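Local coordinates for protein type-2Aa cytolytic delta-endotoxin (Bacillus thuringiensis serovar kyushuensis, PDB 1CBY) that kills the larvae of dipteran insects by making pores in the epithelial cell membrane of the midgut, and is seen here as the inactive dimeric protoxin, at residues S37-N42 with N238-N243; D41-V46 with A63-I68; I54-H59 with Q224-S229; S99-T104 with E112-I117. All blocks are in the same frame, centred on the assembly; numbering follows the deposited sequence.

Contact 1: S37-N42 with N238-N243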
loop_
_atom_site.group_PDB
_atom_site.type_symbol
_atom_site.label_atom_id
_atom_site.label_comp_id
_atom_site.label_asym_id
_atom_site.label_seq_id
_atom_site.Cartn_x
_atom_site.Cartn_y
_atom_site.Cartn_z
ATOM N N SER A 37 -10.092 -5.318 -11.675
ATOM C CA SER A 37 -11.344 -4.570 -11.588
ATOM C C SER A 37 -12.346 -4.890 -12.692
ATOM O O SER A 37 -11.969 -5.280 -13.798
ATOM C CB SER A 37 -11.043 -3.065 -11.591
ATOM O OG SER A 37 -12.213 -2.292 -11.375
ATOM N N SER A 38 -13.627 -4.710 -12.378
ATOM C CA SER A 38 -14.711 -4.944 -13.326
ATOM C C SER A 38 -14.920 -3.722 -14.217
ATOM O O SER A 38 -15.567 -3.809 -15.261
ATOM C CB SER A 38 -16.014 -5.266 -12.585
ATOM O OG SER A 38 -15.984 -6.570 -12.025
ATOM N N ASP A 39 -14.364 -2.588 -13.809
ATOM C CA ASP A 39 -14.496 -1.353 -14.563
ATOM C C ASP A 39 -13.192 -0.563 -14.440
ATOM O O ASP A 39 -12.269 -0.981 -13.737
ATOM C CB ASP A 39 -15.677 -0.543 -14.028
ATOM C CG ASP A 39 -16.478 0.134 -15.131
ATOM O OD1 ASP A 39 -15.864 0.671 -16.074
ATOM O OD2 ASP A 39 -17.726 0.134 -15.053
ATOM N N LEU A 40 -13.116 0.578 -15.114
ATOM C CA LEU A 40 -11.913 1.392 -15.097
ATOM C C LEU A 40 -11.642 1.980 -13.719
ATOM O O LEU A 40 -12.567 2.385 -13.018
ATOM C CB LEU A 40 -12.020 2.496 -16.154
ATOM C CG LEU A 40 -12.256 2.016 -17.597
ATOM C CD1 LEU A 40 -12.317 3.191 -18.557
ATOM C CD2 LEU A 40 -11.148 1.070 -18.017
ATOM N N ASP A 41 -10.369 2.000 -13.326
ATOM C CA ASP A 41 -9.964 2.534 -12.027
ATOM C C ASP A 41 -8.692 3.372 -12.165
ATOM O O ASP A 41 -7.603 2.837 -12.354
ATOM C CB ASP A 41 -9.721 1.383 -11.042
ATOM C CG ASP A 41 -9.627 1.847 -9.589
ATOM O OD1 ASP A 41 -9.259 3.012 -9.328
ATOM O OD2 ASP A 41 -9.923 1.030 -8.692
ATOM N N ASN A 42 -8.829 4.684 -12.030
ATOM C CA ASN A 42 -7.681 5.580 -12.135
ATOM C C ASN A 42 -7.394 6.283 -10.810
ATOM O O ASN A 42 -6.929 7.424 -10.782
ATOM C CB ASN A 42 -7.926 6.606 -13.245
ATOM C CG ASN A 42 -8.102 5.956 -14.606
ATOM O OD1 ASN A 42 -9.210 5.877 -15.131
ATOM N ND2 ASN A 42 -7.008 5.472 -15.173
ATOM N N ASN A 238 -17.683 -7.092 -8.066
ATOM C CA ASN A 238 -18.307 -7.152 -9.389
ATOM C C ASN A 238 -19.008 -5.841 -9.718
ATOM O O ASN A 238 -19.407 -5.611 -10.861
ATOM C CB ASN A 238 -19.330 -8.289 -9.470
ATOM C CG ASN A 238 -18.708 -9.628 -9.823
ATOM O OD1 ASN A 238 -19.413 -10.630 -9.936
ATOM N ND2 ASN A 238 -17.392 -9.659 -10.004
ATOM N N VAL A 239 -19.197 -5.003 -8.704
ATOM C CA VAL A 239 -19.862 -3.717 -8.884
ATOM C C VAL A 239 -19.058 -2.853 -9.855
ATOM O O VAL A 239 -17.832 -2.792 -9.776
ATOM C CB VAL A 239 -20.035 -2.981 -7.523
ATOM C CG1 VAL A 239 -20.690 -1.622 -7.725
ATOM C CG2 VAL A 239 -20.867 -3.829 -6.561
ATOM N N ASN A 240 -19.749 -2.203 -10.782
ATOM C CA ASN A 240 -19.081 -1.353 -11.763
ATOM C C ASN A 240 -19.236 0.111 -11.400
ATOM O O ASN A 240 -19.738 0.430 -10.327
ATOM C CB ASN A 240 -19.615 -1.625 -13.175
ATOM C CG ASN A 240 -21.124 -1.434 -13.301
ATOM O OD1 ASN A 240 -21.707 -1.826 -14.305
ATOM N ND2 ASN A 240 -21.757 -0.842 -12.296
ATOM N N ASN A 241 -18.844 1.005 -12.301
ATOM C CA ASN A 241 -18.946 2.434 -12.033
ATOM C C ASN A 241 -20.257 3.023 -12.542
ATOM O O ASN A 241 -20.300 4.186 -12.938
ATOM C CB ASN A 241 -17.780 3.183 -12.687
ATOM C CG ASN A 241 -16.432 2.547 -12.406
ATOM O OD1 ASN A 241 -15.512 2.660 -13.209
ATOM N ND2 ASN A 241 -16.308 1.875 -11.272
ATOM N N TYR A 242 -21.334 2.245 -12.512
ATOM C CA TYR A 242 -22.611 2.732 -13.022
ATOM C C TYR A 242 -23.770 2.487 -12.074
ATOM O O TYR A 242 -23.783 1.498 -11.342
ATOM C CB TYR A 242 -22.894 2.112 -14.399
ATOM C CG TYR A 242 -21.887 2.527 -15.455
ATOM C CD1 TYR A 242 -20.664 1.865 -15.585
ATOM C CD2 TYR A 242 -22.132 3.618 -16.285
ATOM C CE1 TYR A 242 -19.711 2.290 -16.504
ATOM C CE2 TYR A 242 -21.184 4.049 -17.212
ATOM C CZ TYR A 242 -19.979 3.383 -17.312
ATOM O OH TYR A 242 -19.033 3.824 -18.206
ATOM N N ASN A 243 -24.750 3.392 -12.112
ATOM C CA ASN A 243 -25.935 3.322 -11.261
ATOM C C ASN A 243 -25.513 3.374 -9.799
ATOM O O ASN A 243 -25.690 2.411 -9.049
ATOM C CB ASN A 243 -26.740 2.052 -11.549
ATOM C CG ASN A 243 -27.089 1.912 -13.010
ATOM O OD1 ASN A 243 -27.697 2.800 -13.598
ATOM N ND2 ASN A 243 -26.703 0.790 -13.605
HETATM O O HOH W 1 -15.349 -2.329 -10.746
HETATM O O HOH W 2 -16.549 2.769 -17.539
#

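Contact 2: D41-V46 with A63-I68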
loop_
_atom_site.group_PDB
_atom_site.type_symbol
_atom_site.label_atom_id
_atom_site.label_comp_id
_atom_site.label_asym_id
_atom_site.label_seq_id
_atom_site.Cartn_x
_atom_site.Cartn_y
_atom_site.Cartn_z
ATOM N N ASP A 41 -10.369 2.000 -13.326
ATOM C CA ASP A 41 -9.964 2.534 -12.027
ATOM C C ASP A 41 -8.692 3.372 -12.165
ATOM O O ASP A 41 -7.603 2.837 -12.354
ATOM C CB ASP A 41 -9.721 1.383 -11.042
ATOM C CG ASP A 41 -9.627 1.847 -9.589
ATOM O OD1 ASP A 41 -9.259 3.012 -9.328
ATOM O OD2 ASP A 41 -9.923 1.030 -8.692
ATOM N N ASN A 42 -8.829 4.684 -12.030
ATOM C CA ASN A 42 -7.681 5.580 -12.135
ATOM C C ASN A 42 -7.394 6.283 -10.810
ATOM O O ASN A 42 -6.929 7.424 -10.782
ATOM C CB ASN A 42 -7.926 6.606 -13.245
ATOM C CG ASN A 42 -8.102 5.956 -14.606
ATOM O OD1 ASN A 42 -9.210 5.877 -15.131
ATOM N ND2 ASN A 42 -7.008 5.472 -15.173
ATOM N N PHE A 43 -7.638 5.573 -9.713
ATOM C CA PHE A 43 -7.435 6.105 -8.371
ATOM C C PHE A 43 -6.508 5.229 -7.551
ATOM O O PHE A 43 -6.588 4.001 -7.617
ATOM C CB PHE A 43 -8.772 6.186 -7.616
ATOM C CG PHE A 43 -9.473 7.502 -7.744
ATOM C CD1 PHE A 43 -8.885 8.670 -7.272
ATOM C CD2 PHE A 43 -10.731 7.578 -8.331
ATOM C CE1 PHE A 43 -9.539 9.901 -7.380
ATOM C CE2 PHE A 43 -11.395 8.802 -8.446
ATOM C CZ PHE A 43 -10.797 9.967 -7.968
ATOM N N ASN A 44 -5.592 5.866 -6.827
ATOM C CA ASN A 44 -4.703 5.155 -5.917
ATOM C C ASN A 44 -5.574 5.195 -4.651
ATOM O O ASN A 44 -5.786 6.255 -4.048
ATOM C CB ASN A 44 -3.397 5.923 -5.710
ATOM C CG ASN A 44 -2.295 5.065 -5.093
ATOM O OD1 ASN A 44 -1.145 5.494 -5.019
ATOM N ND2 ASN A 44 -2.634 3.858 -4.654
ATOM N N THR A 45 -6.152 4.052 -4.317
ATOM C CA THR A 45 -7.065 3.951 -3.196
ATOM C C THR A 45 -6.477 3.562 -1.834
ATOM O O THR A 45 -5.657 2.644 -1.730
ATOM C CB THR A 45 -8.196 2.993 -3.571
ATOM O OG1 THR A 45 -8.642 3.298 -4.897
ATOM C CG2 THR A 45 -9.360 3.152 -2.634
ATOM N N VAL A 46 -6.904 4.279 -0.795
ATOM C CA VAL A 46 -6.474 4.028 0.579
ATOM C C VAL A 46 -7.738 3.914 1.428
ATOM O O VAL A 46 -8.521 4.864 1.521
ATOM C CB VAL A 46 -5.575 5.170 1.118
ATOM C CG1 VAL A 46 -5.257 4.952 2.590
ATOM C CG2 VAL A 46 -4.281 5.236 0.328
ATOM N N ALA A 63 -18.026 5.601 -7.654
ATOM C CA ALA A 63 -18.853 6.727 -8.065
ATOM C C ALA A 63 -17.992 7.903 -8.493
ATOM O O ALA A 63 -18.324 8.610 -9.444
ATOM C CB ALA A 63 -19.786 7.143 -6.945
ATOM N N PHE A 64 -16.869 8.101 -7.815
ATOM C CA PHE A 64 -15.991 9.210 -8.160
ATOM C C PHE A 64 -15.061 8.966 -9.343
ATOM O O PHE A 64 -14.308 9.861 -9.741
ATOM C CB PHE A 64 -15.236 9.708 -6.931
ATOM C CG PHE A 64 -16.095 10.514 -5.998
ATOM C CD1 PHE A 64 -16.524 11.787 -6.358
ATOM C CD2 PHE A 64 -16.503 9.990 -4.776
ATOM C CE1 PHE A 64 -17.348 12.526 -5.522
ATOM C CE2 PHE A 64 -17.328 10.721 -3.930
ATOM C CZ PHE A 64 -17.751 11.991 -4.304
ATOM N N GLN A 65 -15.136 7.772 -9.929
ATOM C CA GLN A 65 -14.329 7.448 -11.102
ATOM C C GLN A 65 -14.800 8.371 -12.217
ATOM O O GLN A 65 -13.998 8.925 -12.963
ATOM C CB GLN A 65 -14.550 5.998 -11.534
ATOM C CG GLN A 65 -13.998 4.952 -10.585
ATOM C CD GLN A 65 -12.483 4.863 -10.603
ATOM O OE1 GLN A 65 -11.812 5.467 -11.444
ATOM N NE2 GLN A 65 -11.934 4.110 -9.665
ATOM N N GLY A 66 -16.112 8.587 -12.265
ATOM C CA GLY A 66 -16.709 9.436 -13.281
ATOM C C GLY A 66 -16.201 10.862 -13.312
ATOM O O GLY A 66 -16.526 11.616 -14.227
ATOM N N ALA A 67 -15.423 11.247 -12.307
ATOM C CA ALA A 67 -14.878 12.595 -12.250
ATOM C C ALA A 67 -13.619 12.704 -13.101
ATOM O O ALA A 67 -13.187 13.807 -13.428
ATOM C CB ALA A 67 -14.585 12.989 -10.808
ATOM N N ILE A 68 -13.015 11.562 -13.428
ATOM C CA ILE A 68 -11.804 11.524 -14.253
ATOM C C ILE A 68 -12.215 11.501 -15.723
ATOM O O ILE A 68 -12.880 10.566 -16.165
ATOM C CB ILE A 68 -10.964 10.245 -14.013
ATOM C CG1 ILE A 68 -10.816 9.949 -12.516
ATOM C CG2 ILE A 68 -9.600 10.396 -14.673
ATOM C CD1 ILE A 68 -10.051 10.994 -11.748
HETATM O O HOH W 3 -12.620 2.418 -7.159
HETATM O O HOH W 4 -11.753 5.841 -14.240
#

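Contact 3: I54-H59 with Q224-S229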
loop_
_atom_site.group_PDB
_atom_site.type_symbol
_atom_site.label_atom_id
_atom_site.label_comp_id
_atom_site.label_asym_id
_atom_site.label_seq_id
_atom_site.Cartn_x
_atom_site.Cartn_y
_atom_site.Cartn_z
ATOM N N ILE A 54 -16.721 -1.956 3.897
ATOM C CA ILE A 54 -15.862 -1.976 2.721
ATOM C C ILE A 54 -16.706 -1.788 1.464
ATOM O O ILE A 54 -16.337 -1.029 0.569
ATOM C CB ILE A 54 -15.038 -3.293 2.647
ATOM C CG1 ILE A 54 -13.932 -3.270 3.713
ATOM C CG2 ILE A 54 -14.463 -3.500 1.246
ATOM C CD1 ILE A 54 -13.162 -4.566 3.857
ATOM N N ASN A 55 -17.870 -2.433 1.431
ATOM C CA ASN A 55 -18.778 -2.339 0.290
ATOM C C ASN A 55 -19.178 -0.886 0.065
ATOM O O ASN A 55 -19.148 -0.396 -1.061
ATOM C CB ASN A 55 -20.026 -3.187 0.537
ATOM C CG ASN A 55 -20.738 -3.590 -0.750
ATOM O OD1 ASN A 55 -21.577 -4.491 -0.736
ATOM N ND2 ASN A 55 -20.406 -2.942 -1.862
ATOM N N GLN A 56 -19.533 -0.194 1.143
ATOM C CA GLN A 56 -19.929 1.209 1.068
ATOM C C GLN A 56 -18.785 2.060 0.535
ATOM O O GLN A 56 -18.983 2.922 -0.322
ATOM C CB GLN A 56 -20.352 1.713 2.449
ATOM C CG GLN A 56 -20.761 3.178 2.487
ATOM C CD GLN A 56 -21.237 3.613 3.860
ATOM O OE1 GLN A 56 -21.190 2.844 4.822
ATOM N NE2 GLN A 56 -21.699 4.851 3.958
ATOM N N ALA A 57 -17.586 1.808 1.045
ATOM C CA ALA A 57 -16.400 2.544 0.626
ATOM C C ALA A 57 -16.121 2.337 -0.863
ATOM O O ALA A 57 -15.828 3.286 -1.599
ATOM C CB ALA A 57 -15.201 2.100 1.454
ATOM N N LEU A 58 -16.233 1.087 -1.301
ATOM C CA LEU A 58 -15.989 0.715 -2.685
ATOM C C LEU A 58 -17.002 1.394 -3.605
ATOM O O LEU A 58 -16.655 1.846 -4.702
ATOM C CB LEU A 58 -16.042 -0.807 -2.824
ATOM C CG LEU A 58 -15.065 -1.466 -3.799
ATOM C CD1 LEU A 58 -13.690 -0.809 -3.736
ATOM C CD2 LEU A 58 -14.963 -2.943 -3.475
ATOM N N HIS A 59 -18.245 1.493 -3.151
ATOM C CA HIS A 59 -19.283 2.145 -3.933
ATOM C C HIS A 59 -18.929 3.612 -4.128
ATOM O O HIS A 59 -18.915 4.113 -5.254
ATOM C CB HIS A 59 -20.635 2.030 -3.238
ATOM C CG HIS A 59 -21.379 0.779 -3.579
ATOM N ND1 HIS A 59 -20.819 -0.461 -3.410
ATOM C CD2 HIS A 59 -22.622 0.644 -4.107
ATOM C CE1 HIS A 59 -21.723 -1.322 -3.837
ATOM N NE2 HIS A 59 -22.832 -0.701 -4.270
ATOM N N GLN A 224 -21.106 10.251 4.408
ATOM C CA GLN A 224 -22.340 9.538 4.102
ATOM C C GLN A 224 -22.704 8.654 5.285
ATOM O O GLN A 224 -21.828 8.058 5.914
ATOM C CB GLN A 224 -22.167 8.673 2.860
ATOM C CG GLN A 224 -23.382 7.819 2.550
ATOM C CD GLN A 224 -23.142 6.876 1.397
ATOM O OE1 GLN A 224 -22.178 6.106 1.403
ATOM N NE2 GLN A 224 -24.007 6.934 0.395
ATOM N N ALA A 225 -23.994 8.574 5.590
ATOM C CA ALA A 225 -24.468 7.768 6.705
ATOM C C ALA A 225 -23.949 6.346 6.565
ATOM O O ALA A 225 -23.959 5.780 5.471
ATOM C CB ALA A 225 -25.984 7.777 6.748
ATOM N N LEU A 226 -23.463 5.791 7.668
ATOM C CA LEU A 226 -22.922 4.443 7.678
ATOM C C LEU A 226 -23.935 3.408 7.198
ATOM O O LEU A 226 -25.098 3.418 7.609
ATOM C CB LEU A 226 -22.421 4.102 9.079
ATOM C CG LEU A 226 -20.934 3.770 9.199
ATOM C CD1 LEU A 226 -20.099 4.759 8.408
ATOM C CD2 LEU A 226 -20.537 3.760 10.667
ATOM N N HIS A 227 -23.481 2.511 6.330
ATOM C CA HIS A 227 -24.335 1.469 5.776
ATOM C C HIS A 227 -23.592 0.135 5.791
ATOM O O HIS A 227 -22.718 -0.114 4.959
ATOM C CB HIS A 227 -24.749 1.839 4.351
ATOM C CG HIS A 227 -25.863 1.001 3.817
ATOM N ND1 HIS A 227 -27.168 1.239 4.172
ATOM C CD2 HIS A 227 -25.802 -0.107 3.038
ATOM C CE1 HIS A 227 -27.871 0.275 3.610
ATOM N NE2 HIS A 227 -27.089 -0.565 2.912
ATOM N N SER A 228 -23.939 -0.712 6.752
ATOM C CA SER A 228 -23.305 -2.015 6.912
ATOM C C SER A 228 -23.712 -3.003 5.827
ATOM O O SER A 228 -24.857 -2.999 5.384
ATOM C CB SER A 228 -23.642 -2.580 8.293
ATOM O OG SER A 228 -23.007 -3.826 8.520
ATOM N N SER A 229 -22.775 -3.857 5.420
ATOM C CA SER A 229 -23.025 -4.866 4.395
ATOM C C SER A 229 -22.105 -6.074 4.534
ATOM O O SER A 229 -20.880 -5.934 4.560
ATOM C CB SER A 229 -22.859 -4.275 2.997
ATOM O OG SER A 229 -22.928 -5.297 2.012
HETATM O O HOH W 5 -18.733 -4.626 3.325
HETATM O O HOH W 6 -20.830 -1.509 3.398
#

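Contact 4: S99-T104 with E112-I117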
loop_
_atom_site.group_PDB
_atom_site.type_symbol
_atom_site.label_atom_id
_atom_site.label_comp_id
_atom_site.label_asym_id
_atom_site.label_seq_id
_atom_site.Cartn_x
_atom_site.Cartn_y
_atom_site.Cartn_z
ATOM N N SER A 99 -4.061 26.323 -6.627
ATOM C CA SER A 99 -2.621 26.085 -6.561
ATOM C C SER A 99 -2.212 26.186 -5.103
ATOM O O SER A 99 -2.527 27.169 -4.431
ATOM C CB SER A 99 -1.852 27.125 -7.377
ATOM O OG SER A 99 -2.083 26.958 -8.764
ATOM N N VAL A 100 -1.549 25.152 -4.607
ATOM C CA VAL A 100 -1.125 25.120 -3.217
ATOM C C VAL A 100 0.387 25.230 -3.040
ATOM O O VAL A 100 0.864 25.480 -1.940
ATOM C CB VAL A 100 -1.652 23.852 -2.501
ATOM C CG1 VAL A 100 -3.179 23.851 -2.486
ATOM C CG2 VAL A 100 -1.135 22.604 -3.188
ATOM N N ILE A 101 1.139 25.050 -4.120
ATOM C CA ILE A 101 2.596 25.144 -4.056
ATOM C C ILE A 101 3.091 25.774 -5.353
ATOM O O ILE A 101 2.812 25.258 -6.437
ATOM C CB ILE A 101 3.266 23.745 -3.919
ATOM C CG1 ILE A 101 2.792 23.016 -2.654
ATOM C CG2 ILE A 101 4.784 23.889 -3.913
ATOM C CD1 ILE A 101 3.387 23.536 -1.364
ATOM N N GLN A 102 3.782 26.904 -5.243
ATOM C CA GLN A 102 4.332 27.611 -6.402
ATOM C C GLN A 102 5.669 28.180 -5.957
ATOM O O GLN A 102 5.770 29.370 -5.667
ATOM C CB GLN A 102 3.430 28.779 -6.833
ATOM C CG GLN A 102 1.986 28.431 -7.184
ATOM C CD GLN A 102 1.156 29.651 -7.573
ATOM O OE1 GLN A 102 0.130 29.528 -8.239
ATOM N NE2 GLN A 102 1.586 30.832 -7.141
ATOM N N GLN A 103 6.692 27.337 -5.887
ATOM C CA GLN A 103 8.005 27.794 -5.442
ATOM C C GLN A 103 9.006 26.661 -5.532
ATOM O O GLN A 103 8.637 25.514 -5.774
ATOM C CB GLN A 103 7.928 28.207 -3.971
ATOM C CG GLN A 103 7.718 27.014 -3.045
ATOM C CD GLN A 103 7.466 27.410 -1.617
ATOM O OE1 GLN A 103 6.328 27.664 -1.226
ATOM N NE2 GLN A 103 8.520 27.451 -0.820
ATOM N N THR A 104 10.273 26.988 -5.319
ATOM C CA THR A 104 11.317 25.977 -5.308
ATOM C C THR A 104 11.223 25.435 -3.880
ATOM O O THR A 104 11.151 26.215 -2.929
ATOM C CB THR A 104 12.716 26.595 -5.560
ATOM O OG1 THR A 104 12.726 27.259 -6.831
ATOM C CG2 THR A 104 13.794 25.516 -5.564
ATOM N N GLU A 112 4.714 18.112 4.155
ATOM C CA GLU A 112 4.156 18.635 5.398
ATOM C C GLU A 112 3.047 19.638 5.127
ATOM O O GLU A 112 1.994 19.589 5.760
ATOM C CB GLU A 112 5.246 19.280 6.248
ATOM C CG GLU A 112 6.262 18.292 6.803
ATOM C CD GLU A 112 7.383 18.972 7.571
ATOM O OE1 GLU A 112 7.742 20.121 7.227
ATOM O OE2 GLU A 112 7.910 18.351 8.516
ATOM N N GLN A 113 3.276 20.548 4.188
ATOM C CA GLN A 113 2.265 21.539 3.846
ATOM C C GLN A 113 0.993 20.842 3.380
ATOM O O GLN A 113 -0.090 21.088 3.914
ATOM C CB GLN A 113 2.763 22.464 2.735
ATOM C CG GLN A 113 2.718 23.947 3.078
ATOM C CD GLN A 113 1.326 24.464 3.415
ATOM O OE1 GLN A 113 0.664 25.085 2.585
ATOM N NE2 GLN A 113 0.895 24.244 4.650
ATOM N N LEU A 114 1.139 19.943 2.411
ATOM C CA LEU A 114 0.007 19.209 1.853
ATOM C C LEU A 114 -0.732 18.379 2.900
ATOM O O LEU A 114 -1.963 18.320 2.894
ATOM C CB LEU A 114 0.467 18.321 0.695
ATOM C CG LEU A 114 1.189 19.032 -0.458
ATOM C CD1 LEU A 114 1.656 18.013 -1.468
ATOM C CD2 LEU A 114 0.287 20.059 -1.116
ATOM N N LYS A 115 0.014 17.753 3.808
ATOM C CA LYS A 115 -0.583 16.943 4.868
ATOM C C LYS A 115 -1.443 17.823 5.781
ATOM O O LYS A 115 -2.500 17.407 6.265
ATOM C CB LYS A 115 0.514 16.259 5.681
ATOM C CG LYS A 115 0.001 15.347 6.777
ATOM C CD LYS A 115 1.150 14.749 7.573
ATOM C CE LYS A 115 0.684 13.542 8.373
ATOM N NZ LYS A 115 1.838 12.812 8.971
ATOM N N LYS A 116 -0.991 19.050 5.996
ATOM C CA LYS A 116 -1.701 19.999 6.838
ATOM C C LYS A 116 -2.942 20.498 6.099
ATOM O O LYS A 116 -3.993 20.720 6.706
ATOM C CB LYS A 116 -0.773 21.163 7.193
ATOM C CG LYS A 116 -1.201 21.976 8.399
ATOM C CD LYS A 116 -0.161 23.037 8.718
ATOM C CE LYS A 116 -0.466 23.753 10.023
ATOM N NZ LYS A 116 -1.730 24.531 9.971
ATOM N N ILE A 117 -2.821 20.666 4.785
ATOM C CA ILE A 117 -3.941 21.120 3.968
ATOM C C ILE A 117 -5.006 20.027 3.892
ATOM O O ILE A 117 -6.202 20.313 3.901
ATOM C CB ILE A 117 -3.479 21.522 2.556
ATOM C CG1 ILE A 117 -2.474 22.674 2.657
ATOM C CG2 ILE A 117 -4.668 21.947 1.709
ATOM C CD1 ILE A 117 -1.878 23.102 1.339
HETATM O O HOH W 7 1.555 26.813 0.404
#

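Contact 1: S37-N42 with N238-N243
The carboxylate of Asp39 lies almost flat against the side-chain amide of Asn241. The two planes are 16° apart and stacked. Asp39 OD2 turns to the backbone of 238-243 and accepts from Asn241 N at 3.1 Å. That N-H...O angle is nearly straight, 177°, but the donor comes from above the carboxylate plane. The same OD2 rests on Asn240 CB and meets the Tyr242 ring at its edge, in the ring plane, with CE1 at 3.3 Å. The other oxygen, OD1, uses its anti lone pair for Leu40 N, and water 2 links it to Tyr242 OH. Both segments are loops. Segment 37-42 joins strand 28-36 to strand 44-48. Segment 238-243 follows helix 233-237. Ser38, the N-terminal processing stop of the protoxin, is exposed here beside the C-terminal part of the chain. Ser38 OG lies beside the backbone N (chi1 -73°) and packs on Asn238 CA at 3.6 Å; it is also hydrogen-bonded to Phe237 O. Ser37 OG donates to Asp39 O at 2.7 Å and receives a hydrogen bond from water 1. That water also donates to Val239 O, 2.7 Å away.

Contact 2: D41-V46 with A63-I68
An Asx turn leads the chain into strand 44-48, and Gln65, just after helix 54-63, grips it. Asp41 CG is anti to the backbone N (chi1 -166°). This lets Asp41 OD1 accept from Phe43 N at 3.1 Å, which closes the turn. Gln65 NE2 gives a second bond to the same OD1, at 2.9 Å. It comes from far above the carboxylate plane, and the amide and carboxylate planes are 80° apart. The Gln65 chain bends at chi2 (-72°), which helps bring both ends of its amide to the loop. Gln65 OE1 takes Asn42 N on a lone pair, at 3.1 Å and close to straight. Water 4 donates to both Gln65 OE1 and Asn42 OD1, so OE1 has two donors. Beyond the amide, the Phe43 ring turns its edge to Phe64 O and Gln65 NE2. Phe43 CE2 lies 3.4 Å from Phe64 O. Phe43 CZ makes an apolar contact with Ile68 CD1 at 4.0 Å. Phe75 also packs on Phe43 and Ile68. Asp41 OD2 makes a salt bridge to Lys29 of the second subunit, which would help keep Asp41 charged. Strand 44-48 pairs in parallel with 165-175 and with a strand of that subunit. The contact thus lies at the entry to a strand whose sheet runs on into the second subunit, an entry marked by the Asx turn.

Contact 3: I54-H59 with Q224-S229
Direct hydrogen bonds carry most of this contact, and the side chain of Gln56 makes three of them. Its CG is anti to the backbone N (chi1 179°) and the chain stays extended, so the amide reaches the other segment. Gln56 NE2 gives one bond to Gln224 OE1 at 2.9 Å, nearly in its own amide plane. Here the two glutamines meet tip to tip, with amide planes 50° apart. A second bond from Gln56 NE2, more bent, runs to Ala225 O at 2.9 Å. Gln56 OE1 accepts from His227 N at 2.8 Å, the donor lying above the carbonyl plane. The buried amide is thus bonded at both ends. The contact joins the first turns of helix 54-63 to the end of strand 210-225 and the loop beyond, which holds Ser228, the C-terminal processing stop. Further along, Ser229 OG donates to a lone pair of Asn55 OD1 at 3.2 Å. Two waters bridge the backbones. Water 5 accepts from Asn55 N and donates to Ser229 O; water 6 does the same between Gln56 N and His227 O, 2.8 Å from the latter. Met184 of strand 183-195 packs on both Gln56 and Leu226.

Contact 4: S99-T104 with E112-I117
Val100 points from its strand toward segment 112-117 of helix 107-122 and makes the largest single contribution to the contact. Its CB meets the tip of Ile117, with Ile117 CD1 at 3.9 Å. Its CG1, anti to the carbonyl carbon (chi1 -62°), touches the same methyl at 4.1 Å. Its CG2 takes the crowded position between the backbone N and the carbonyl carbon. From there it meets Leu114 CD2 at 3.6 Å, the closest approach between the segments. The Val100 and Leu114 side chains cross at about a right angle. Val100 and Ile101 form a classic beta bulge opposite Val215 of strand 210-225. Both therefore point to the helix side instead of to opposite faces. The axes of 99-102 and 112-117 run antiparallel within 13° and come within 9.5 Å. The chain turns back so that helix 107-122 packs on the sheet, one of the helices that flank the sheet in this alpha/beta fold. Ile101 adds to the same patch. Its CG1 lies 4.2 Å from Leu114 CD2, and its CD1 reaches Gln113 CB at 4.3 Å. Outside the segments, Ile117 also packs on Met217. No direct hydrogen bond joins the segments. Water 7 links them instead, donating to Val100 O at 2.8 Å and to Gln113 OE1.

Overall arrangement
Contacts 1 and 2 share Asp41 and Asn42, and their centres are 9 Å apart. Leu40 O of contact 1 packs on Gln65 CD of contact 2. The centre of contact 3 is about 16 Å from the centres of both; Val239 CG2 of contact 1 touches its His59 CE1. Contacts 1 and 3 join the region 37-59 to the C-terminal part; contact 2 ties 41-43 to the turn after helix 54-63. All three touch the second subunit. The processing stops Ser38 and Ser228 fall in contacts 1 and 3. Contact 4 stands apart, across the chain centre from contacts 1 and 3, with centres 32 and 31 Å away. It shares the sheet with contacts 2 and 3.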